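Long-range contact in F420-dependent methylenetetrahydromethanopterin dehydrogenase (Methanopyrus kandleri, PDB 1QV9), which catalyses the reversible, coenzyme F420-dependent interconversion of methenyl- and methylene-tetrahydromethanopterin in methanogenesis from carbon dioxide, working as a homohexamer built as a trimer of dimers: residues K43-M55 against P73-L87. Residues are numbered along the deposited sequence; the frame is centred on the assembly and turned at random. Where two conformers were deposited one is given.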
ATOM      1  N   LYS A  43     -22.924  19.881 -21.386  1.00 20.81           N
ATOM      2  CA  LYS A  43     -23.441  21.245 -21.446  1.00 21.81           C
ATOM      3  C   LYS A  43     -24.694  21.378 -20.612  1.00 21.52           C
ATOM      4  O   LYS A  43     -25.609  20.549 -20.683  1.00 21.37           O
ATOM      5  CB  LYS A  43     -23.662  21.674 -22.893  1.00 21.32           C
ATOM      6  CG  LYS A  43     -22.324  21.838 -23.652  1.00 24.89           C
ATOM      7  CD  LYS A  43     -22.503  22.575 -24.980  1.00 25.28           C
ATOM      8  CE  LYS A  43     -21.185  22.665 -25.776  1.00 26.46           C
ATOM      9  NZ  LYS A  43     -20.042  23.172 -24.962  1.00 23.56           N
HETATM   10  N   MSE A  44     -24.708  22.429 -19.807  1.00 19.02           N
HETATM   11  CA  MSE A  44     -25.807  22.672 -18.880  1.00 19.60           C
HETATM   12  C   MSE A  44     -26.215  24.141 -18.799  1.00 22.01           C
HETATM   13  O   MSE A  44     -26.708  24.605 -17.767  1.00 23.31           O
HETATM   14  CB  MSE A  44     -25.432  22.126 -17.491  1.00 21.01           C
HETATM   15  CG  MSE A  44     -24.122  22.707 -16.899  1.00 20.37           C
HETATM   16 SE   MSE A  44     -23.815  22.137 -15.079  1.00 27.32          SE
HETATM   17  CE  MSE A  44     -25.068  23.363 -14.166  1.00 23.24           C
ATOM     18  N   ASP A  45     -26.016  24.859 -19.900  1.00 20.73           N
ATOM     19  CA  ASP A  45     -26.455  26.253 -19.960  1.00 24.86           C
ATOM     20  C   ASP A  45     -27.969  26.227 -20.225  1.00 24.74           C
ATOM     21  O   ASP A  45     -28.526  25.226 -20.661  1.00 22.79           O
ATOM     22  CB  ASP A  45     -25.759  26.966 -21.105  1.00 26.80           C
ATOM     23  CG  ASP A  45     -25.911  26.212 -22.393  1.00 28.54           C
ATOM     24  OD1 ASP A  45     -25.112  25.283 -22.629  1.00 35.92           O
ATOM     25  OD2 ASP A  45     -26.858  26.509 -23.144  1.00 33.64           O
ATOM     26  N   PRO A  46     -28.660  27.363 -20.023  1.00 22.19           N
ATOM     27  CA  PRO A  46     -30.105  27.363 -20.255  1.00 23.76           C
ATOM     28  C   PRO A  46     -30.591  26.863 -21.619  1.00 22.41           C
ATOM     29  O   PRO A  46     -31.598  26.169 -21.709  1.00 24.92           O
ATOM     30  CB  PRO A  46     -30.496  28.818 -19.994  1.00 25.42           C
ATOM     31  CG  PRO A  46     -29.462  29.274 -19.001  1.00 25.39           C
ATOM     32  CD  PRO A  46     -28.193  28.680 -19.571  1.00 26.27           C
ATOM     33  N   GLU A  47     -29.890  27.228 -22.691  1.00 22.96           N
ATOM     34  CA  GLU A  47     -30.321  26.809 -24.019  1.00 24.81           C
ATOM     35  C   GLU A  47     -30.276  25.293 -24.161  1.00 22.83           C
ATOM     36  O   GLU A  47     -31.233  24.679 -24.644  1.00 22.04           O
ATOM     37  CB  GLU A  47     -29.443  27.463 -25.097  1.00 26.78           C
ATOM     38  CG  GLU A  47     -29.363  28.992 -25.008  1.00 42.26           C
ATOM     39  CD  GLU A  47     -28.096  29.502 -24.297  1.00 46.86           C
ATOM     40  OE1 GLU A  47     -27.991  29.397 -23.043  1.00 41.22           O
ATOM     41  OE2 GLU A  47     -27.193  30.011 -25.012  1.00 49.15           O
ATOM     42  N   CYS A  48     -29.163  24.703 -23.732  1.00 23.01           N
ATOM     43  CA  CYS A  48     -28.993  23.261 -23.824  1.00 22.41           C
ATOM     44  C   CYS A  48     -29.965  22.541 -22.904  1.00 20.19           C
ATOM     45  O   CYS A  48     -30.573  21.541 -23.308  1.00 19.63           O
ATOM     46  CB  CYS A  48     -27.548  22.875 -23.485  1.00 23.35           C
ATOM     47  SG  CYS A  48     -26.397  23.327 -24.854  1.00 32.72           S
ATOM     48  N   VAL A  49     -30.135  23.037 -21.678  1.00 19.98           N
ATOM     49  CA  VAL A  49     -31.056  22.348 -20.758  1.00 18.76           C
ATOM     50  C   VAL A  49     -32.482  22.393 -21.280  1.00 17.93           C
ATOM     51  O   VAL A  49     -33.219  21.393 -21.199  1.00 21.17           O
ATOM     52  CB  VAL A  49     -30.953  22.908 -19.323  1.00 19.70           C
ATOM     53  CG1 VAL A  49     -32.032  22.228 -18.416  1.00 19.40           C
ATOM     54  CG2 VAL A  49     -29.550  22.585 -18.746  1.00 18.85           C
ATOM     55  N   GLU A  50     -32.890  23.534 -21.829  1.00 23.49           N
ATOM     56  CA  GLU A  50     -34.245  23.629 -22.378  1.00 23.41           C
ATOM     57  C   GLU A  50     -34.408  22.590 -23.489  1.00 17.72           C
ATOM     58  O   GLU A  50     -35.424  21.922 -23.589  1.00 22.42           O
ATOM     59  CB  GLU A  50     -34.533  25.054 -22.892  1.00 22.46           C
ATOM     60  CG  GLU A  50     -35.901  25.181 -23.539  1.00 26.94           C
ATOM     61  CD  GLU A  50     -36.324  26.616 -23.816  1.00 33.90           C
ATOM     62  OE1 GLU A  50     -37.483  26.811 -24.228  1.00 39.92           O
ATOM     63  OE2 GLU A  50     -35.514  27.545 -23.616  1.00 34.86           O
ATOM     64  N   ALA A  51     -33.383  22.442 -24.333  1.00 22.39           N
ATOM     65  CA  ALA A  51     -33.432  21.449 -25.399  1.00 19.19           C
ATOM     66  C   ALA A  51     -33.543  20.030 -24.844  1.00 17.44           C
ATOM     67  O   ALA A  51     -34.267  19.231 -25.396  1.00 20.68           O
ATOM     68  CB  ALA A  51     -32.168  21.567 -26.294  1.00 22.26           C
ATOM     69  N   ALA A  52     -32.806  19.735 -23.774  1.00 18.77           N
ATOM     70  CA  ALA A  52     -32.854  18.415 -23.153  1.00 18.03           C
ATOM     71  C   ALA A  52     -34.245  18.144 -22.582  1.00 17.46           C
ATOM     72  O   ALA A  52     -34.820  17.066 -22.781  1.00 19.25           O
ATOM     73  CB  ALA A  52     -31.827  18.317 -22.039  1.00 17.94           C
ATOM     74  N   VAL A  53     -34.791  19.109 -21.853  1.00 18.93           N
ATOM     75  CA  VAL A  53     -36.107  18.904 -21.267  1.00 21.47           C
ATOM     76  C   VAL A  53     -37.195  18.800 -22.357  1.00 22.19           C
ATOM     77  O   VAL A  53     -38.129  18.002 -22.236  1.00 21.59           O
ATOM     78  CB  VAL A  53     -36.418  20.023 -20.240  1.00 21.24           C
ATOM     79  CG1 VAL A  53     -37.807  19.816 -19.628  1.00 24.19           C
ATOM     80  CG2 VAL A  53     -35.377  19.990 -19.127  1.00 22.48           C
ATOM     81  N   GLU A  54     -37.069  19.587 -23.425  1.00 21.53           N
ATOM     82  CA  GLU A  54     -38.027  19.527 -24.536  1.00 24.45           C
ATOM     83  C   GLU A  54     -37.996  18.114 -25.138  1.00 22.30           C
ATOM     84  O   GLU A  54     -39.050  17.535 -25.446  1.00 24.71           O
ATOM     85  CB  GLU A  54     -37.673  20.598 -25.580  1.00 27.20           C
ATOM     86  CG  GLU A  54     -38.782  20.867 -26.590  1.00 40.88           C
ATOM     87  CD  GLU A  54     -38.421  21.974 -27.583  1.00 44.39           C
ATOM     88  OE1 GLU A  54     -38.101  23.100 -27.137  1.00 49.88           O
ATOM     89  OE2 GLU A  54     -38.464  21.717 -28.806  1.00 48.21           O
HETATM   90  N   MSE A  55     -36.794  17.550 -25.298  0.60 22.00           N
HETATM   91  CA  MSE A  55     -36.650  16.186 -25.826  0.60 24.25           C
HETATM   92  C   MSE A  55     -37.412  15.224 -24.920  0.60 23.44           C
HETATM   93  O   MSE A  55     -38.140  14.340 -25.378  0.60 24.97           O
HETATM   94  CB  MSE A  55     -35.173  15.742 -25.830  0.60 25.81           C
HETATM   95  CG  MSE A  55     -34.479  15.682 -27.174  0.60 27.17           C
HETATM   96 SE   MSE A  55     -32.786  14.719 -27.019  0.60 24.40          SE
HETATM   97  CE  MSE A  55     -31.979  15.889 -25.679  0.60 14.84           C
ATOM     98  N   PRO A  73     -25.133  18.904 -12.044  1.00 17.79           N
ATOM     99  CA  PRO A  73     -24.670  19.831 -11.026  1.00 18.79           C
ATOM    100  C   PRO A  73     -25.570  21.046 -10.810  1.00 19.56           C
ATOM    101  O   PRO A  73     -26.333  21.462 -11.701  1.00 18.61           O
ATOM    102  CB  PRO A  73     -23.306  20.283 -11.553  1.00 19.78           C
ATOM    103  CG  PRO A  73     -22.893  19.189 -12.512  1.00 20.03           C
ATOM    104  CD  PRO A  73     -24.173  18.805 -13.157  1.00 15.93           C
ATOM    105  N   ASN A  74     -25.457  21.561  -9.590  1.00 19.90           N
ATOM    106  CA  ASN A  74     -26.103  22.798  -9.143  1.00 20.61           C
ATOM    107  C   ASN A  74     -27.518  23.177  -9.577  1.00 17.06           C
ATOM    108  O   ASN A  74     -27.714  23.947 -10.491  1.00 19.77           O
ATOM    109  CB  ASN A  74     -25.165  23.958  -9.468  1.00 18.94           C
ATOM    110  CG  ASN A  74     -25.514  25.213  -8.700  1.00 21.20           C
ATOM    111  OD1 ASN A  74     -26.516  25.261  -7.969  1.00 23.86           O
ATOM    112  ND2 ASN A  74     -24.686  26.233  -8.849  1.00 26.35           N
ATOM    113  N   PRO A  75     -28.523  22.629  -8.908  1.00 17.86           N
ATOM    114  CA  PRO A  75     -29.921  22.926  -9.212  1.00 18.07           C
ATOM    115  C   PRO A  75     -30.238  24.432  -9.182  1.00 21.57           C
ATOM    116  O   PRO A  75     -31.246  24.852  -9.714  1.00 21.10           O
ATOM    117  CB  PRO A  75     -30.670  22.188  -8.105  1.00 17.83           C
ATOM    118  CG  PRO A  75     -29.789  20.984  -7.873  1.00 19.52           C
ATOM    119  CD  PRO A  75     -28.402  21.498  -7.960  1.00 19.08           C
ATOM    120  N   ALA A  76     -29.362  25.225  -8.560  1.00 20.00           N
ATOM    121  CA  ALA A  76     -29.605  26.672  -8.464  1.00 24.14           C
ATOM    122  C   ALA A  76     -29.051  27.490  -9.628  1.00 23.47           C
ATOM    123  O   ALA A  76     -29.384  28.668  -9.768  1.00 25.28           O
ATOM    124  CB  ALA A  76     -29.055  27.208  -7.143  1.00 24.44           C
ATOM    125  N   ALA A  77     -28.226  26.869 -10.474  1.00 22.69           N
ATOM    126  CA  ALA A  77     -27.638  27.539 -11.636  1.00 22.08           C
ATOM    127  C   ALA A  77     -28.716  27.841 -12.691  1.00 21.20           C
ATOM    128  O   ALA A  77     -29.801  27.240 -12.687  1.00 21.49           O
ATOM    129  CB  ALA A  77     -26.502  26.665 -12.242  1.00 23.20           C
ATOM    130  N   PRO A  78     -28.430  28.754 -13.632  1.00 23.68           N
ATOM    131  CA  PRO A  78     -29.412  29.118 -14.671  1.00 23.01           C
ATOM    132  C   PRO A  78     -29.998  27.971 -15.495  1.00 20.49           C
ATOM    133  O   PRO A  78     -31.222  27.903 -15.674  1.00 22.54           O
ATOM    134  CB  PRO A  78     -28.647  30.105 -15.556  1.00 22.77           C
ATOM    135  CG  PRO A  78     -27.689  30.722 -14.604  1.00 23.08           C
ATOM    136  CD  PRO A  78     -27.189  29.530 -13.805  1.00 24.50           C
ATOM    137  N   GLY A  79     -29.135  27.088 -16.013  1.00 20.84           N
ATOM    138  CA  GLY A  79     -29.647  25.961 -16.790  1.00 20.58           C
ATOM    139  C   GLY A  79     -30.583  25.072 -15.988  1.00 17.18           C
ATOM    140  O   GLY A  79     -31.756  24.869 -16.352  1.00 19.06           O
ATOM    141  N   PRO A  80     -30.071  24.483 -14.896  1.00 18.48           N
ATOM    142  CA  PRO A  80     -30.897  23.609 -14.053  1.00 17.20           C
ATOM    143  C   PRO A  80     -32.172  24.301 -13.575  1.00 18.87           C
ATOM    144  O   PRO A  80     -33.207  23.674 -13.455  1.00 18.76           O
ATOM    145  CB  PRO A  80     -29.971  23.258 -12.892  1.00 19.03           C
ATOM    146  CG  PRO A  80     -28.596  23.313 -13.514  1.00 18.13           C
ATOM    147  CD  PRO A  80     -28.668  24.509 -14.446  1.00 19.31           C
ATOM    148  N   SER A  81     -32.101  25.609 -13.321  1.00 18.36           N
ATOM    149  CA  SER A  81     -33.297  26.327 -12.858  1.00 20.11           C
ATOM    150  C   SER A  81     -34.379  26.313 -13.927  1.00 21.82           C
ATOM    151  O   SER A  81     -35.577  26.232 -13.620  1.00 21.25           O
ATOM    152  CB  SER A  81     -32.950  27.766 -12.462  1.00 18.24           C
ATOM    153  OG  SER A  81     -32.110  27.752 -11.327  1.00 21.36           O
ATOM    154  N   LYS A  82     -33.957  26.377 -15.192  1.00 20.80           N
ATOM    155  CA  LYS A  82     -34.875  26.295 -16.306  1.00 21.82           C
ATOM    156  C   LYS A  82     -35.526  24.896 -16.344  1.00 19.34           C
ATOM    157  O   LYS A  82     -36.724  24.772 -16.569  1.00 20.49           O
ATOM    158  CB  LYS A  82     -34.117  26.595 -17.603  1.00 22.96           C
ATOM    159  CG  LYS A  82     -34.979  26.640 -18.853  1.00 27.49           C
ATOM    160  CD  LYS A  82     -36.134  27.653 -18.755  1.00 30.00           C
ATOM    161  CE  LYS A  82     -36.856  27.785 -20.099  1.00 35.22           C
ATOM    162  NZ  LYS A  82     -38.031  28.703 -20.019  1.00 33.52           N
ATOM    163  N   ALA A  83     -34.735  23.846 -16.123  1.00 19.32           N
ATOM    164  CA  ALA A  83     -35.307  22.512 -16.102  1.00 17.52           C
ATOM    165  C   ALA A  83     -36.336  22.417 -14.966  1.00 17.63           C
ATOM    166  O   ALA A  83     -37.379  21.764 -15.136  1.00 17.97           O
ATOM    167  CB  ALA A  83     -34.231  21.462 -15.863  1.00 20.13           C
ATOM    168  N   ARG A  84     -36.010  22.995 -13.809  1.00 18.24           N
ATOM    169  CA  ARG A  84     -36.937  22.951 -12.680  1.00 18.71           C
ATOM    170  C   ARG A  84     -38.241  23.628 -13.037  1.00 19.67           C
ATOM    171  O   ARG A  84     -39.293  23.074 -12.800  1.00 21.31           O
ATOM    172  CB  ARG A  84     -36.308  23.567 -11.432  1.00 18.35           C
ATOM    173  CG  ARG A  84     -35.236  22.674 -10.819  1.00 18.26           C
ATOM    174  CD  ARG A  84     -34.785  23.172  -9.464  1.00 19.38           C
ATOM    175  NE  ARG A  84     -34.038  24.427  -9.532  1.00 20.13           N
ATOM    176  CZ  ARG A  84     -34.476  25.576  -9.032  1.00 25.34           C
ATOM    177  NH1 ARG A  84     -33.725  26.665  -9.144  1.00 20.77           N
ATOM    178  NH2 ARG A  84     -35.662  25.633  -8.419  1.00 23.54           N
ATOM    179  N   GLU A  85     -38.177  24.800 -13.663  1.00 19.29           N
ATOM    180  CA  GLU A  85     -39.401  25.489 -14.065  1.00 22.03           C
ATOM    181  C   GLU A  85     -40.248  24.643 -15.017  1.00 21.37           C
ATOM    182  O   GLU A  85     -41.463  24.484 -14.837  1.00 22.89           O
ATOM    183  CB  GLU A  85     -39.073  26.776 -14.784  1.00 24.00           C
ATOM    184  CG  GLU A  85     -38.441  27.845 -13.970  1.00 37.34           C
ATOM    185  CD  GLU A  85     -38.287  29.124 -14.793  1.00 48.04           C
ATOM    186  OE1 GLU A  85     -39.295  29.559 -15.409  1.00 49.18           O
ATOM    187  OE2 GLU A  85     -37.167  29.685 -14.825  1.00 54.04           O
HETATM  188  N   MSE A  86     -39.597  24.102 -16.043  0.60 20.69           N
HETATM  189  CA  MSE A  86     -40.293  23.289 -17.024  0.60 20.94           C
HETATM  190  C   MSE A  86     -40.909  22.028 -16.439  0.60 21.29           C
HETATM  191  O   MSE A  86     -42.040  21.692 -16.764  0.60 22.58           O
HETATM  192  CB  MSE A  86     -39.336  22.951 -18.174  0.60 19.43           C
HETATM  193  CG  MSE A  86     -38.701  24.203 -18.792  0.60 13.84           C
HETATM  194 SE   MSE A  86     -37.327  23.804 -20.103  0.60 22.08          SE
HETATM  195  CE  MSE A  86     -38.435  22.916 -21.470  0.60 22.88           C
ATOM    196  N   LEU A  87     -40.170  21.319 -15.588  1.00 17.89           N
ATOM    197  CA  LEU A  87     -40.690  20.107 -14.987  1.00 19.57           C
ATOM    198  C   LEU A  87     -41.792  20.408 -13.987  1.00 18.12           C
ATOM    199  O   LEU A  87     -42.763  19.651 -13.884  1.00 20.46           O
ATOM    200  CB  LEU A  87     -39.554  19.309 -14.323  1.00 18.81           C
ATOM    201  CG  LEU A  87     -38.585  18.752 -15.381  1.00 21.64           C
ATOM    202  CD1 LEU A  87     -37.369  18.143 -14.686  1.00 21.90           C
ATOM    203  CD2 LEU A  87     -39.290  17.715 -16.269  1.00 22.14           C
TER
HETATM  204  O   HOH W   1     -26.273  26.836 -15.956  1.00 24.72           O
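Two neighbouring helices of an alpha/beta domain, 46-63 and 78-88, pack N-terminus beside N-terminus, with Val-49 and Val-53 of the first set against Gly-79, Ala-83 and Met-86 of the second. The axes of 46-55 and 78-87 cross at -30° with a closest approach of 7.9 Å. The backbones come nearest where the CA atoms of Pro-46 and Gly-79 face each other. Gly-79 CA also lies 3.4 Å from Met-44 O in a nearly straight CA-H...O contact; any CB at this position would collide with that carbonyl. A water joins the same two residues, donating to Met-44 O and accepting from Gly-79 N. Beside it Pro-46 CG packs against Pro-78 CB, the two rings running alongside each other. With CG1 turned opposite its backbone N (chi1 175°), Val-49 rests this methyl on Gly-79 O and presses it tightly to Ala-83 CB at 3.5 Å, while CG2 covers the glycine backbone. Cutting Val-49 back to an alanine would probably open a gap over the Gly-79 carbonyl and leave Ala-83 CB with Val-53 CG2 but without its closer methyl partner. Helix 78-88 follows strand 67-71 of the parallel six-stranded sheet, and Tyr-70 of that strand touches Val-49, Pro-80, Ala-83 and Leu-87 beneath the helix pair. One turn on from Val-49, Val-53 reaches Ala-83 CB with CG2. Met-86, a selenomethionine deposited in two conformers, in the one given brings CE to 3.7 Å from Val-53 CG1 and runs across the Glu-50 chain, SE facing its CG. Farther out, Glu-50 OE2 stands 4.5 Å from Lys-82 NZ, too far for a salt bridge, so their attraction is probably modest. At the loop end, Met-44, a selenomethionine, sets SE over CB, CG and CD of Pro-73, 3.9 Å from CD, and bends CE onto Pro-80 CG at 3.6 Å.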